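Regulatory protein YycH-like domain-containing protein (Eubacterium rectale, PDB 5COZ) is of unknown function but is probably a cell-envelope lipoprotein with a YycH-like regulatory domain. Local coordinates at residues 298-303 and 322-327. Residues are numbered along the deposited sequence; the frame is centred on the assembly and turned at random.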
loop_
_atom_site.group_PDB
_atom_site.type_symbol
_atom_site.label_atom_id
_atom_site.label_comp_id
_atom_site.label_asym_id
_atom_site.label_seq_id
_atom_site.Cartn_x
_atom_site.Cartn_y
_atom_site.Cartn_z
ATOM N N VAL A 298 -0.296 -0.545 -18.778
ATOM C CA VAL A 298 -0.509 0.414 -17.678
ATOM C C VAL A 298 -1.646 -0.130 -16.815
ATOM O O VAL A 298 -2.709 -0.455 -17.353
ATOM C CB VAL A 298 -0.827 1.829 -18.230
ATOM C CG1 VAL A 298 -1.222 2.788 -17.085
ATOM C CG2 VAL A 298 0.374 2.380 -19.000
ATOM N N SER A 299 -1.428 -0.244 -15.486
ATOM C CA SER A 299 -2.400 -0.877 -14.601
ATOM C C SER A 299 -3.088 0.068 -13.606
ATOM O O SER A 299 -4.149 -0.286 -13.083
ATOM C CB SER A 299 -1.717 -2.004 -13.826
ATOM O OG SER A 299 -0.853 -1.480 -12.824
ATOM N N GLU A 300 -2.458 1.208 -13.261
ATOM C CA GLU A 300 -3.086 2.099 -12.296
ATOM C C GLU A 300 -2.527 3.511 -12.428
ATOM O O GLU A 300 -1.318 3.688 -12.633
ATOM C CB GLU A 300 -2.837 1.567 -10.872
ATOM C CG GLU A 300 -3.433 2.435 -9.788
ATOM C CD GLU A 300 -3.237 1.974 -8.362
ATOM O OE1 GLU A 300 -2.891 0.795 -8.127
ATOM O OE2 GLU A 300 -3.494 2.805 -7.472
ATOM N N ILE A 301 -3.414 4.514 -12.276
ATOM C CA ILE A 301 -3.011 5.909 -12.181
ATOM C C ILE A 301 -3.589 6.378 -10.849
ATOM O O ILE A 301 -4.801 6.239 -10.628
ATOM C CB ILE A 301 -3.474 6.767 -13.366
ATOM C CG1 ILE A 301 -2.958 6.190 -14.683
ATOM C CG2 ILE A 301 -3.042 8.250 -13.161
ATOM C CD1 ILE A 301 -3.648 6.895 -15.944
ATOM N N SER A 302 -2.750 6.920 -9.970
ATOM C CA SER A 302 -3.157 7.197 -8.601
ATOM C C SER A 302 -2.629 8.518 -8.104
ATOM O O SER A 302 -1.447 8.815 -8.272
ATOM C CB SER A 302 -2.615 6.066 -7.710
ATOM O OG SER A 302 -2.919 6.249 -6.333
ATOM N N LEU A 303 -3.489 9.296 -7.434
ATOM C CA LEU A 303 -3.128 10.552 -6.780
ATOM C C LEU A 303 -2.685 10.217 -5.365
ATOM O O LEU A 303 -3.469 9.621 -4.616
ATOM C CB LEU A 303 -4.326 11.523 -6.774
ATOM C CG LEU A 303 -4.151 12.789 -5.964
ATOM C CD1 LEU A 303 -2.976 13.645 -6.525
ATOM C CD2 LEU A 303 -5.487 13.587 -5.980
ATOM N N VAL A 322 1.029 8.916 -9.620
ATOM C CA VAL A 322 1.844 7.719 -9.803
ATOM C C VAL A 322 1.207 6.892 -10.895
ATOM O O VAL A 322 -0.009 6.675 -10.865
ATOM C CB VAL A 322 1.974 6.884 -8.502
ATOM C CG1 VAL A 322 2.983 5.752 -8.723
ATOM C CG2 VAL A 322 2.429 7.770 -7.338
ATOM N N VAL A 323 2.011 6.410 -11.851
ATOM C CA VAL A 323 1.543 5.490 -12.876
ATOM C C VAL A 323 2.228 4.159 -12.635
ATOM O O VAL A 323 3.445 4.059 -12.697
ATOM C CB VAL A 323 1.805 5.994 -14.321
ATOM C CG1 VAL A 323 1.280 4.989 -15.360
ATOM C CG2 VAL A 323 1.158 7.358 -14.528
ATOM N N TYR A 324 1.419 3.124 -12.366
ATOM C CA TYR A 324 1.919 1.774 -12.161
ATOM C C TYR A 324 1.708 1.026 -13.451
ATOM O O TYR A 324 0.619 1.129 -14.045
ATOM C CB TYR A 324 1.161 1.085 -11.011
ATOM C CG TYR A 324 1.275 1.823 -9.693
ATOM C CD1 TYR A 324 0.322 2.772 -9.319
ATOM C CD2 TYR A 324 2.260 1.486 -8.766
ATOM C CE1 TYR A 324 0.374 3.402 -8.071
ATOM C CE2 TYR A 324 2.326 2.118 -7.522
ATOM C CZ TYR A 324 1.360 3.042 -7.165
ATOM O OH TYR A 324 1.432 3.685 -5.952
ATOM N N TYR A 325 2.756 0.303 -13.914
ATOM C CA TYR A 325 2.622 -0.429 -15.154
ATOM C C TYR A 325 3.442 -1.690 -15.117
ATOM O O TYR A 325 4.349 -1.812 -14.306
ATOM C CB TYR A 325 3.029 0.472 -16.357
ATOM C CG TYR A 325 4.508 0.807 -16.409
ATOM C CD1 TYR A 325 5.022 1.900 -15.717
ATOM C CD2 TYR A 325 5.384 0.066 -17.204
ATOM C CE1 TYR A 325 6.381 2.228 -15.790
ATOM C CE2 TYR A 325 6.739 0.377 -17.275
ATOM C CZ TYR A 325 7.234 1.452 -16.558
ATOM O OH TYR A 325 8.583 1.764 -16.657
ATOM N N TYR A 326 3.161 -2.604 -16.048
ATOM C CA TYR A 326 3.940 -3.820 -16.215
ATOM C C TYR A 326 4.732 -3.763 -17.498
ATOM O O TYR A 326 4.246 -3.219 -18.484
ATOM C CB TYR A 326 3.011 -5.055 -16.315
ATOM C CG TYR A 326 2.202 -5.315 -15.084
ATOM C CD1 TYR A 326 2.797 -5.824 -13.930
ATOM C CD2 TYR A 326 0.820 -5.123 -15.083
ATOM C CE1 TYR A 326 2.046 -6.097 -12.792
ATOM C CE2 TYR A 326 0.054 -5.384 -13.940
ATOM C CZ TYR A 326 0.674 -5.884 -12.803
ATOM O OH TYR A 326 -0.055 -6.140 -11.656
ATOM N N GLN A 327 5.933 -4.334 -17.494
ATOM C CA GLN A 327 6.676 -4.506 -18.729
ATOM C C GLN A 327 7.108 -5.954 -18.821
ATOM O O GLN A 327 7.656 -6.507 -17.873
ATOM C CB GLN A 327 7.872 -3.560 -18.856
ATOM C CG GLN A 327 8.559 -3.696 -20.218
ATOM C CD GLN A 327 9.568 -2.598 -20.464
ATOM O OE1 GLN A 327 10.341 -2.232 -19.574
ATOM N NE2 GLN A 327 9.539 -2.040 -21.664
#
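Val298 forms a non-hydrogen-bonded antiparallel pair with Tyr325, its CA packing on Tyr325 CB, while its CG1, anti to the backbone N (chi1 173°), lies 3.8 Å from Val323 CG1 on the same face. The next two residues form a classic beta bulge, since Ser299 and Glu300 both face Tyr324. Both of their amides donate to one acceptor, Ser299 N at 2.9 Å and Glu300 N at 3.2 Å from Tyr324 O, reaching it from the same face of the carbonyl plane. Ser299, whose psi of -24° departs from extended strand geometry, directs its CB toward the partner strand, 3.8 Å from Tyr326 CE2. Glu300 returns the chain to regular pairing, its O accepting from Tyr324 N at 2.8 Å. Its extended side chain runs alongside the Tyr324 ring, pointing the same way, with Glu300 CB 3.7 Å from Tyr324 CD1 and the carboxylate plane turned 39° from the ring. Glu300 OE2 forms a salt bridge with Arg227 NH1 and a hydrogen bond with Asn50 ND2. An alanine here would probably leave Arg227 without this charge partner and Asn50 ND2 without this acceptor, and open a gap beside Tyr324 where CG and the carboxylate lay. Ile301 then pairs with Val323, on the Val298 face. Ser302 and Val322 exchange two backbone bonds, and Ser302 CB sits at the ring edge, 4.0 Å from Tyr324 CE1; Ser302 OG and Tyr324 OH both hydrogen-bond Glu304 OE2. In the mixed sheet around this hairpin, strand 43-50 runs parallel to 295-311, strand 338-348 flanks 314-330, and helix 276-288 packs over Val298, Val323 and Tyr325.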